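Long-range contacts in petrobactin-binding protein YclQ (Bacillus subtilis subsp. subtilis str. 168, PDB 3GFV), which binds iron-free and ferric petrobactin and the precursor 3,4-dihydroxybenzoic acid, serving as the solute-binding protein of an ABC transporter for ferric-petrobactin uptake: residues 173-178 / 221-226; 184-189 / 207-212; 231-236 / 264-269. One frame throughout, in Å; residues are numbered along the deposited sequence.

Contact 1 of 3, residues 173-178 / 221-226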
loop_
_atom_site.group_PDB
_atom_site.type_symbol
_atom_site.label_atom_id
_atom_site.label_comp_id
_atom_site.label_asym_id
_atom_site.label_seq_id
_atom_site.Cartn_x
_atom_site.Cartn_y
_atom_site.Cartn_z
ATOM N N ASN A 173 16.774 -1.508 -16.007
ATOM C CA ASN A 173 15.425 -2.001 -15.743
ATOM C C ASN A 173 15.298 -2.584 -14.338
ATOM O O ASN A 173 16.280 -2.657 -13.593
ATOM C CB ASN A 173 14.982 -3.015 -16.803
ATOM C CG ASN A 173 15.877 -4.242 -16.838
ATOM O OD1 ASN A 173 16.393 -4.666 -15.806
ATOM N ND2 ASN A 173 16.044 -4.829 -18.025
ATOM N N GLY A 174 14.078 -2.965 -13.975
ATOM C CA GLY A 174 13.824 -3.484 -12.637
ATOM C C GLY A 174 12.831 -4.627 -12.665
ATOM O O GLY A 174 11.914 -4.672 -13.504
ATOM N N LEU A 175 13.017 -5.556 -11.735
ATOM C CA LEU A 175 12.054 -6.629 -11.514
ATOM C C LEU A 175 11.575 -6.555 -10.064
ATOM O O LEU A 175 12.385 -6.379 -9.158
ATOM C CB LEU A 175 12.711 -7.987 -11.777
ATOM C CG LEU A 175 11.880 -9.227 -11.431
ATOM C CD1 LEU A 175 10.657 -9.331 -12.354
ATOM C CD2 LEU A 175 12.747 -10.534 -11.492
ATOM N N VAL A 176 10.268 -6.696 -9.855
ATOM C CA VAL A 176 9.699 -6.705 -8.501
ATOM C C VAL A 176 9.253 -8.110 -8.131
ATOM O O VAL A 176 8.456 -8.727 -8.850
ATOM C CB VAL A 176 8.469 -5.766 -8.421
ATOM C CG1 VAL A 176 7.929 -5.708 -6.981
ATOM C CG2 VAL A 176 8.844 -4.353 -8.902
ATOM N N ILE A 177 9.750 -8.615 -7.006
ATOM C CA ILE A 177 9.371 -9.973 -6.557
ATOM C C ILE A 177 8.934 -9.957 -5.112
ATOM O O ILE A 177 9.377 -9.124 -4.332
ATOM C CB ILE A 177 10.483 -11.021 -6.697
ATOM C CG1 ILE A 177 11.747 -10.614 -5.914
ATOM C CG2 ILE A 177 10.772 -11.314 -8.194
ATOM C CD1 ILE A 177 12.810 -11.678 -5.837
HETATM N N MSE A 178 8.085 -10.918 -4.757
HETATM C CA MSE A 178 7.742 -11.136 -3.361
HETATM C C MSE A 178 8.132 -12.563 -2.994
HETATM O O MSE A 178 7.872 -13.517 -3.759
HETATM C CB MSE A 178 6.254 -10.863 -3.099
HETATM C CG MSE A 178 5.862 -11.112 -1.661
HETATM SE SE MSE A 178 3.986 -10.550 -1.398
HETATM C CE MSE A 178 3.198 -12.063 -2.251
ATOM N N GLU A 221 15.310 -19.639 -11.859
ATOM C CA GLU A 221 15.742 -19.588 -13.244
ATOM C C GLU A 221 15.095 -18.418 -13.974
ATOM O O GLU A 221 15.662 -17.894 -14.927
ATOM C CB GLU A 221 15.404 -20.881 -13.983
ATOM C CG GLU A 221 16.273 -22.075 -13.610
ATOM C CD GLU A 221 15.707 -22.880 -12.447
ATOM O OE1 GLU A 221 14.885 -22.322 -11.673
ATOM O OE2 GLU A 221 16.081 -24.076 -12.314
ATOM N N TYR A 222 13.892 -18.043 -13.544
ATOM C CA TYR A 222 13.218 -16.890 -14.122
ATOM C C TYR A 222 13.978 -15.589 -13.821
ATOM O O TYR A 222 14.101 -14.729 -14.676
ATOM C CB TYR A 222 11.791 -16.761 -13.568
ATOM C CG TYR A 222 11.135 -15.481 -13.988
ATOM C CD1 TYR A 222 10.561 -15.362 -15.249
ATOM C CD2 TYR A 222 11.093 -14.368 -13.140
ATOM C CE1 TYR A 222 9.965 -14.172 -15.659
ATOM C CE2 TYR A 222 10.502 -13.187 -13.542
ATOM C CZ TYR A 222 9.934 -13.087 -14.787
ATOM O OH TYR A 222 9.355 -11.890 -15.170
ATOM N N ILE A 223 14.492 -15.458 -12.605
ATOM C CA ILE A 223 15.263 -14.260 -12.254
ATOM C C ILE A 223 16.529 -14.178 -13.123
ATOM O O ILE A 223 16.872 -13.124 -13.655
ATOM C CB ILE A 223 15.612 -14.256 -10.764
ATOM C CG1 ILE A 223 14.326 -14.134 -9.936
ATOM C CG2 ILE A 223 16.534 -13.093 -10.421
ATOM C CD1 ILE A 223 14.555 -14.323 -8.457
ATOM N N SER A 224 17.191 -15.315 -13.278
ATOM C CA SER A 224 18.396 -15.423 -14.090
ATOM C C SER A 224 18.089 -15.091 -15.546
ATOM O O SER A 224 18.801 -14.317 -16.205
ATOM C CB SER A 224 18.958 -16.842 -13.962
ATOM O OG SER A 224 20.036 -17.040 -14.863
ATOM N N LYS A 225 17.029 -15.669 -16.086
ATOM C CA LYS A 225 16.771 -15.386 -17.493
ATOM C C LYS A 225 16.322 -13.950 -17.740
ATOM O O LYS A 225 16.552 -13.393 -18.805
ATOM C CB LYS A 225 15.828 -16.405 -18.130
ATOM C CG LYS A 225 14.387 -16.101 -18.037
ATOM C CD LYS A 225 13.647 -16.818 -19.151
ATOM C CE LYS A 225 12.150 -16.725 -18.962
ATOM N NZ LYS A 225 11.407 -17.434 -20.047
ATOM N N THR A 226 15.679 -13.345 -16.741
ATOM C CA THR A 226 15.245 -11.961 -16.849
ATOM C C THR A 226 16.407 -10.991 -16.683
ATOM O O THR A 226 16.423 -9.941 -17.325
ATOM C CB THR A 226 14.170 -11.683 -15.795
ATOM O OG1 THR A 226 13.070 -12.564 -16.046
ATOM C CG2 THR A 226 13.713 -10.220 -15.849
HETATM O O HOH W 1 17.200 -7.443 -18.626
#
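Leu175 and Ile177 of strand 173-178 direct their side chains at Tyr222, Ile223 and Thr226 on helix 221-226. Ahead of them, Asn173 is joined to the helix by water: its ND2 donates to water 1, which in turn donates to Thr226 O, 2.9 Å from the water. An amide suits this partly exposed position, where OD1 also has a hydrogen-bond partner. Leu175 comes next and gives the largest share of the strand's side. CG is anti to the backbone N (chi1 173°), which carries the branch point toward the helix, and the two methyls make the contact: CD1 and CD2 both touch Tyr222 CE2, each at 4.0 Å, the side chains crossing obliquely, and CD2 continues to Ile223 CG1 at 4.2 Å. The strand and helix axes run nearly antiparallel, 10.6 Å apart, the layer packing of an alpha/beta sandwich such as the periplasmic binding protein fold. Thr226 covers one face of the Tyr222 ring. Its OG1 sits 3.4 Å above the ring plane, over the centre, and donates to Tyr222 O, a carbonyl that also accepts from Thr226 N on its opposite face. The phenol hydroxyl has a hydrogen bond with Asp206. Last along the strand, Ile177 extends CD1 to Ile223 CD1, 4.1 Å away, the two side chains crossing at about a right angle; branched aliphatic groups fill such a buried interface well.

Contact 2 of 3, residues 184-189 / 207-212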
loop_
_atom_site.group_PDB
_atom_site.type_symbol
_atom_site.label_atom_id
_atom_site.label_comp_id
_atom_site.label_asym_id
_atom_site.label_seq_id
_atom_site.Cartn_x
_atom_site.Cartn_y
_atom_site.Cartn_z
ATOM N N ILE A 184 8.698 -17.640 -4.837
ATOM C CA ILE A 184 8.829 -16.283 -5.377
ATOM C C ILE A 184 7.679 -15.988 -6.322
ATOM O O ILE A 184 7.267 -16.856 -7.085
ATOM C CB ILE A 184 10.119 -16.193 -6.215
ATOM C CG1 ILE A 184 11.316 -16.694 -5.417
ATOM C CG2 ILE A 184 10.345 -14.768 -6.701
ATOM C CD1 ILE A 184 12.495 -17.088 -6.303
ATOM N N SER A 185 7.150 -14.769 -6.289
ATOM C CA SER A 185 6.204 -14.361 -7.305
ATOM C C SER A 185 6.600 -12.999 -7.858
ATOM O O SER A 185 7.197 -12.198 -7.151
ATOM C CB SER A 185 4.783 -14.351 -6.763
ATOM O OG SER A 185 4.727 -13.560 -5.594
ATOM N N ALA A 186 6.277 -12.768 -9.127
ATOM C CA ALA A 186 6.699 -11.563 -9.840
ATOM C C ALA A 186 5.534 -10.631 -10.070
ATOM O O ALA A 186 4.407 -11.082 -10.271
ATOM C CB ALA A 186 7.346 -11.943 -11.200
ATOM N N PHE A 187 5.840 -9.334 -10.088
ATOM C CA PHE A 187 4.854 -8.286 -10.217
ATOM C C PHE A 187 5.326 -7.299 -11.268
ATOM O O PHE A 187 6.447 -6.766 -11.179
ATOM C CB PHE A 187 4.716 -7.578 -8.873
ATOM C CG PHE A 187 4.065 -8.418 -7.824
ATOM C CD1 PHE A 187 2.685 -8.359 -7.637
ATOM C CD2 PHE A 187 4.824 -9.272 -7.018
ATOM C CE1 PHE A 187 2.071 -9.139 -6.661
ATOM C CE2 PHE A 187 4.215 -10.053 -6.042
ATOM C CZ PHE A 187 2.842 -9.982 -5.859
ATOM N N GLY A 188 4.476 -7.058 -12.258
ATOM C CA GLY A 188 4.796 -6.117 -13.306
ATOM C C GLY A 188 3.781 -4.993 -13.341
ATOM O O GLY A 188 3.035 -4.774 -12.365
ATOM N N PRO A 189 3.743 -4.266 -14.459
ATOM C CA PRO A 189 2.791 -3.160 -14.605
ATOM C C PRO A 189 1.356 -3.566 -14.257
ATOM O O PRO A 189 0.923 -4.662 -14.605
ATOM C CB PRO A 189 2.908 -2.792 -16.091
ATOM C CG PRO A 189 4.317 -3.166 -16.453
ATOM C CD PRO A 189 4.538 -4.479 -15.685
ATOM N N GLN A 207 8.029 -6.957 -19.389
ATOM C CA GLN A 207 6.768 -6.255 -19.635
ATOM C C GLN A 207 5.553 -7.162 -19.534
ATOM O O GLN A 207 4.429 -6.684 -19.372
ATOM C CB GLN A 207 6.783 -5.653 -21.048
ATOM C CG GLN A 207 7.784 -4.541 -21.249
ATOM C CD GLN A 207 7.276 -3.214 -20.729
ATOM O OE1 GLN A 207 6.221 -3.145 -20.090
ATOM N NE2 GLN A 207 8.022 -2.147 -21.000
ATOM N N ASN A 208 5.789 -8.467 -19.626
ATOM C CA ASN A 208 4.711 -9.423 -19.851
ATOM C C ASN A 208 4.241 -10.216 -18.638
ATOM O O ASN A 208 3.497 -11.184 -18.775
ATOM C CB ASN A 208 5.094 -10.367 -20.986
ATOM C CG ASN A 208 5.371 -9.624 -22.278
ATOM O OD1 ASN A 208 6.389 -9.851 -22.936
ATOM N ND2 ASN A 208 4.478 -8.709 -22.633
ATOM N N ILE A 209 4.674 -9.809 -17.456
ATOM C CA ILE A 209 4.190 -10.430 -16.230
ATOM C C ILE A 209 2.684 -10.187 -16.117
ATOM O O ILE A 209 2.219 -9.047 -16.190
ATOM C CB ILE A 209 4.884 -9.822 -15.005
ATOM C CG1 ILE A 209 6.400 -10.063 -15.100
ATOM C CG2 ILE A 209 4.311 -10.416 -13.726
ATOM C CD1 ILE A 209 7.227 -9.238 -14.122
ATOM N N LYS A 210 1.932 -11.269 -15.962
ATOM C CA LYS A 210 0.482 -11.206 -15.791
ATOM C C LYS A 210 0.136 -10.523 -14.463
ATOM O O LYS A 210 0.564 -10.982 -13.402
ATOM C CB LYS A 210 -0.086 -12.626 -15.808
ATOM C CG LYS A 210 -1.599 -12.720 -15.677
ATOM C CD LYS A 210 -1.992 -14.114 -15.182
ATOM C CE LYS A 210 -3.498 -14.357 -15.228
ATOM N NZ LYS A 210 -3.918 -15.089 -16.459
ATOM N N ALA A 211 -0.641 -9.437 -14.527
ATOM C CA ALA A 211 -0.950 -8.644 -13.335
ATOM C C ALA A 211 -1.893 -9.392 -12.416
ATOM O O ALA A 211 -2.909 -9.933 -12.858
ATOM C CB ALA A 211 -1.559 -7.298 -13.719
ATOM N N SER A 212 -1.559 -9.425 -11.136
ATOM C CA SER A 212 -2.464 -9.990 -10.147
ATOM C C SER A 212 -2.134 -9.445 -8.762
ATOM O O SER A 212 -1.222 -8.614 -8.605
ATOM C CB SER A 212 -2.375 -11.517 -10.158
ATOM O OG SER A 212 -1.095 -11.924 -9.726
HETATM O O HOH W 2 1.844 -9.871 -11.142
HETATM O O HOH W 3 1.938 -7.315 -14.006
#
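Ile209 packs against Ala186, Phe187 and Gly188 and, with Pro189 beside it, forms the tightly packed part of this contact. Its two branches divide the work. CG2, anti to the backbone N, lies 3.5 Å from Ala186 O and close to Gly188 N, while CD1 touches Ala186 CB at 4.0 Å and also reaches the Phe187 carbonyl group. The single methyl of Ala186 lets CD1 come up to it, and glycine suits position 188 because the place where a side chain would begin is taken by Ile209 CB and Pro189 CD.

Around this core the backbones are bridged by solvent. Water 2 donates to Ala186 O and to Lys210 O, and water 3 to Pro189 O and Ile209 O, the latter 2.8 Å away, so carbonyls of both segments are joined through water. Gln207, Ala211 and Ser212 form the looser margin: Gln207 OE1 lies 4.1 Å from Pro189 CG, Ala211 CB meets Pro189 O at 3.7 Å, and Ser212 O lies at the edge of the Phe187 ring, near its plane, 3.9 Å from CE1. Asn208 and Lys210 are exposed, their CB atoms directed away from the strand.

The loop thus lies over residues 186-189: Ile209 continues inward onto Tyr222 of helix 220-226 and Leu175 of strand 173-180, and Lys210 N hydrogen-bonds to Gln216 OE1 of strand 216-218.

Contact 3 of 3, residues 231-236 / 264-269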
loop_
_atom_site.group_PDB
_atom_site.type_symbol
_atom_site.label_atom_id
_atom_site.label_comp_id
_atom_site.label_asym_id
_atom_site.label_seq_id
_atom_site.Cartn_x
_atom_site.Cartn_y
_atom_site.Cartn_z
ATOM N N LEU A 231 16.605 -5.154 -8.488
ATOM C CA LEU A 231 15.689 -6.174 -7.991
ATOM C C LEU A 231 15.017 -5.666 -6.712
ATOM O O LEU A 231 15.675 -5.451 -5.697
ATOM C CB LEU A 231 16.436 -7.488 -7.736
ATOM C CG LEU A 231 15.577 -8.658 -7.217
ATOM C CD1 LEU A 231 14.544 -9.092 -8.238
ATOM C CD2 LEU A 231 16.493 -9.853 -6.865
ATOM N N PHE A 232 13.709 -5.455 -6.795
ATOM C CA PHE A 232 12.924 -4.960 -5.667
ATOM C C PHE A 232 12.290 -6.149 -4.972
ATOM O O PHE A 232 11.558 -6.916 -5.604
ATOM C CB PHE A 232 11.842 -4.015 -6.178
ATOM C CG PHE A 232 12.387 -2.770 -6.812
ATOM C CD1 PHE A 232 12.620 -1.637 -6.042
ATOM C CD2 PHE A 232 12.683 -2.738 -8.172
ATOM C CE1 PHE A 232 13.119 -0.457 -6.622
ATOM C CE2 PHE A 232 13.187 -1.564 -8.760
ATOM C CZ PHE A 232 13.425 -0.442 -7.981
ATOM N N VAL A 233 12.576 -6.315 -3.681
ATOM C CA VAL A 233 12.095 -7.497 -2.965
ATOM C C VAL A 233 11.171 -7.142 -1.807
ATOM O O VAL A 233 11.505 -6.283 -0.973
ATOM C CB VAL A 233 13.267 -8.291 -2.394
ATOM C CG1 VAL A 233 12.765 -9.543 -1.711
ATOM C CG2 VAL A 233 14.231 -8.662 -3.518
ATOM N N ILE A 234 10.035 -7.836 -1.746
ATOM C CA ILE A 234 9.103 -7.737 -0.611
ATOM C C ILE A 234 9.025 -9.121 -0.021
ATOM O O ILE A 234 8.947 -10.101 -0.758
ATOM C CB ILE A 234 7.716 -7.285 -1.090
ATOM C CG1 ILE A 234 7.806 -5.840 -1.584
ATOM C CG2 ILE A 234 6.673 -7.360 0.033
ATOM C CD1 ILE A 234 6.725 -5.506 -2.562
ATOM N N ASP A 235 9.073 -9.215 1.301
ATOM C CA ASP A 235 8.991 -10.521 1.945
ATOM C C ASP A 235 7.663 -10.665 2.686
ATOM O O ASP A 235 7.452 -10.039 3.732
ATOM C CB ASP A 235 10.144 -10.702 2.910
ATOM C CG ASP A 235 10.315 -12.157 3.320
ATOM O OD1 ASP A 235 9.320 -12.763 3.754
ATOM O OD2 ASP A 235 11.415 -12.694 3.137
ATOM N N ARG A 236 6.767 -11.486 2.143
ATOM C CA ARG A 236 5.434 -11.629 2.740
ATOM C C ARG A 236 5.534 -12.223 4.143
ATOM O O ARG A 236 4.789 -11.838 5.047
ATOM C CB ARG A 236 4.538 -12.512 1.872
ATOM C CG ARG A 236 3.127 -12.702 2.441
ATOM C CD ARG A 236 2.273 -13.602 1.569
ATOM N NE ARG A 236 0.951 -13.817 2.161
ATOM C CZ ARG A 236 0.662 -14.796 3.016
ATOM N NH1 ARG A 236 1.597 -15.670 3.378
ATOM N NH2 ARG A 236 -0.573 -14.904 3.507
ATOM N N GLY A 264 25.060 -5.065 -6.577
ATOM C CA GLY A 264 24.539 -4.548 -5.315
ATOM C C GLY A 264 23.320 -3.647 -5.479
ATOM O O GLY A 264 23.204 -2.598 -4.824
ATOM N N HIS A 265 22.417 -4.037 -6.374
ATOM C CA HIS A 265 21.175 -3.294 -6.578
ATOM C C HIS A 265 19.952 -4.140 -6.259
ATOM O O HIS A 265 18.975 -4.139 -7.012
ATOM C CB HIS A 265 21.096 -2.734 -7.999
ATOM C CG HIS A 265 22.146 -1.707 -8.280
ATOM N ND1 HIS A 265 22.389 -0.655 -7.424
ATOM C CD2 HIS A 265 23.027 -1.575 -9.300
ATOM C CE1 HIS A 265 23.376 0.081 -7.907
ATOM N NE2 HIS A 265 23.771 -0.448 -9.051
ATOM N N VAL A 266 20.039 -4.893 -5.168
ATOM C CA VAL A 266 18.852 -5.492 -4.579
ATOM C C VAL A 266 18.316 -4.471 -3.589
ATOM O O VAL A 266 19.048 -3.962 -2.736
ATOM C CB VAL A 266 19.142 -6.845 -3.893
ATOM C CG1 VAL A 266 17.839 -7.449 -3.360
ATOM C CG2 VAL A 266 19.774 -7.808 -4.892
ATOM N N ILE A 267 17.045 -4.141 -3.744
ATOM C CA ILE A 267 16.400 -3.146 -2.886
ATOM C C ILE A 267 15.392 -3.861 -2.007
ATOM O O ILE A 267 14.398 -4.410 -2.502
ATOM C CB ILE A 267 15.759 -2.075 -3.760
ATOM C CG1 ILE A 267 16.872 -1.398 -4.586
ATOM C CG2 ILE A 267 14.915 -1.073 -2.926
ATOM C CD1 ILE A 267 16.369 -0.567 -5.755
ATOM N N TYR A 268 15.687 -3.901 -0.708
ATOM C CA TYR A 268 14.828 -4.588 0.249
ATOM C C TYR A 268 13.788 -3.592 0.757
ATOM O O TYR A 268 14.084 -2.733 1.587
ATOM C CB TYR A 268 15.643 -5.158 1.403
ATOM C CG TYR A 268 16.681 -6.140 0.932
ATOM C CD1 TYR A 268 16.365 -7.477 0.770
ATOM C CD2 TYR A 268 17.963 -5.721 0.596
ATOM C CE1 TYR A 268 17.315 -8.386 0.317
ATOM C CE2 TYR A 268 18.909 -6.625 0.147
ATOM C CZ TYR A 268 18.576 -7.952 0.014
ATOM O OH TYR A 268 19.515 -8.855 -0.437
ATOM N N LEU A 269 12.582 -3.711 0.232
ATOM C CA LEU A 269 11.505 -2.791 0.576
ATOM C C LEU A 269 11.003 -3.117 1.978
ATOM O O LEU A 269 11.217 -4.215 2.479
ATOM C CB LEU A 269 10.385 -2.861 -0.467
ATOM C CG LEU A 269 10.797 -2.371 -1.871
ATOM C CD1 LEU A 269 9.719 -2.635 -2.929
ATOM C CD2 LEU A 269 11.260 -0.887 -1.879
HETATM O O HOH W 4 12.298 -6.734 1.653
#
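Leu269, Leu231 and Val233 have the most surface buried where strand 231-235 pairs in parallel with strand 266-268. Leu231 and Val233 bond to the neighbouring strand with both backbone N and O. Leu231 N donates to His265 O, Leu231 O accepts from Ile267 N at 2.7 Å, and Val233 N donates to Ile267 O. Val233 O then takes Leu269 N at 3.0 Å, a more bent bond with an N-H...O angle of 152°. The same carbonyl accepts from water 4, which also donates to Leu269 O, so the end of the pairing is held by solvent as well. Just beyond, Asp235 occupies the N-cap position, its OD1 accepting from Thr238 N of the following helix.

Side chains alternate between the two faces. On one, Val233 CG2 meets Val266 CG1 at 3.8 Å, and Leu231 CD2 lies against Val266 CG2; helix 246-250 packs over this side. Val266 CG1 also sits 3.5 Å above the Tyr268 ring, offset toward its rim. On the other face Phe232 and Ile267 lie side by side, pointing the same way, with Ile267 CD1 only 3.4 Å from Phe232 CE1. Leu269 follows them. Its CG is anti to the carbonyl carbon (chi1 -65°), and its CD1 reaches both Phe232 CB and Ile234 CG1, the latter at 4.0 Å. Trp274 of helix 271-276 touches Ile234 and Leu269.

Beta-branched Val233, Val266 and Ile267 suit extended strands, while the leucines supply longer, flexible apolar branches. The four backbone bonds set the register, and the side chains add apolar packing without a polar bond between them, chemistry that suits a strand pair at the sheet's margin, buried at Phe232 and Ile267 but exposed at Tyr268.

Overall arrangement
After the N-terminal part of the chain, with its own parallel sheet, and the long helix 146-170, strand 173-180 opens contact 1. Before it closes, the chain turns back through strand 183-187 and runs out into the loop whose residues 207-212 complete contact 2, so contact 2 is nested within the loop closed when helix 220-226 arrives. The following strand, 230-235, opens contact 3, which is in series with both others and closes after the helices leading to strand 266-268. No two contacts cross. All three meet in one mixed sheet: strand 173-180 lies between strands 183-187 and 230-235, bonded to each, so contact 1 joins contacts 2 and 3, which do not touch.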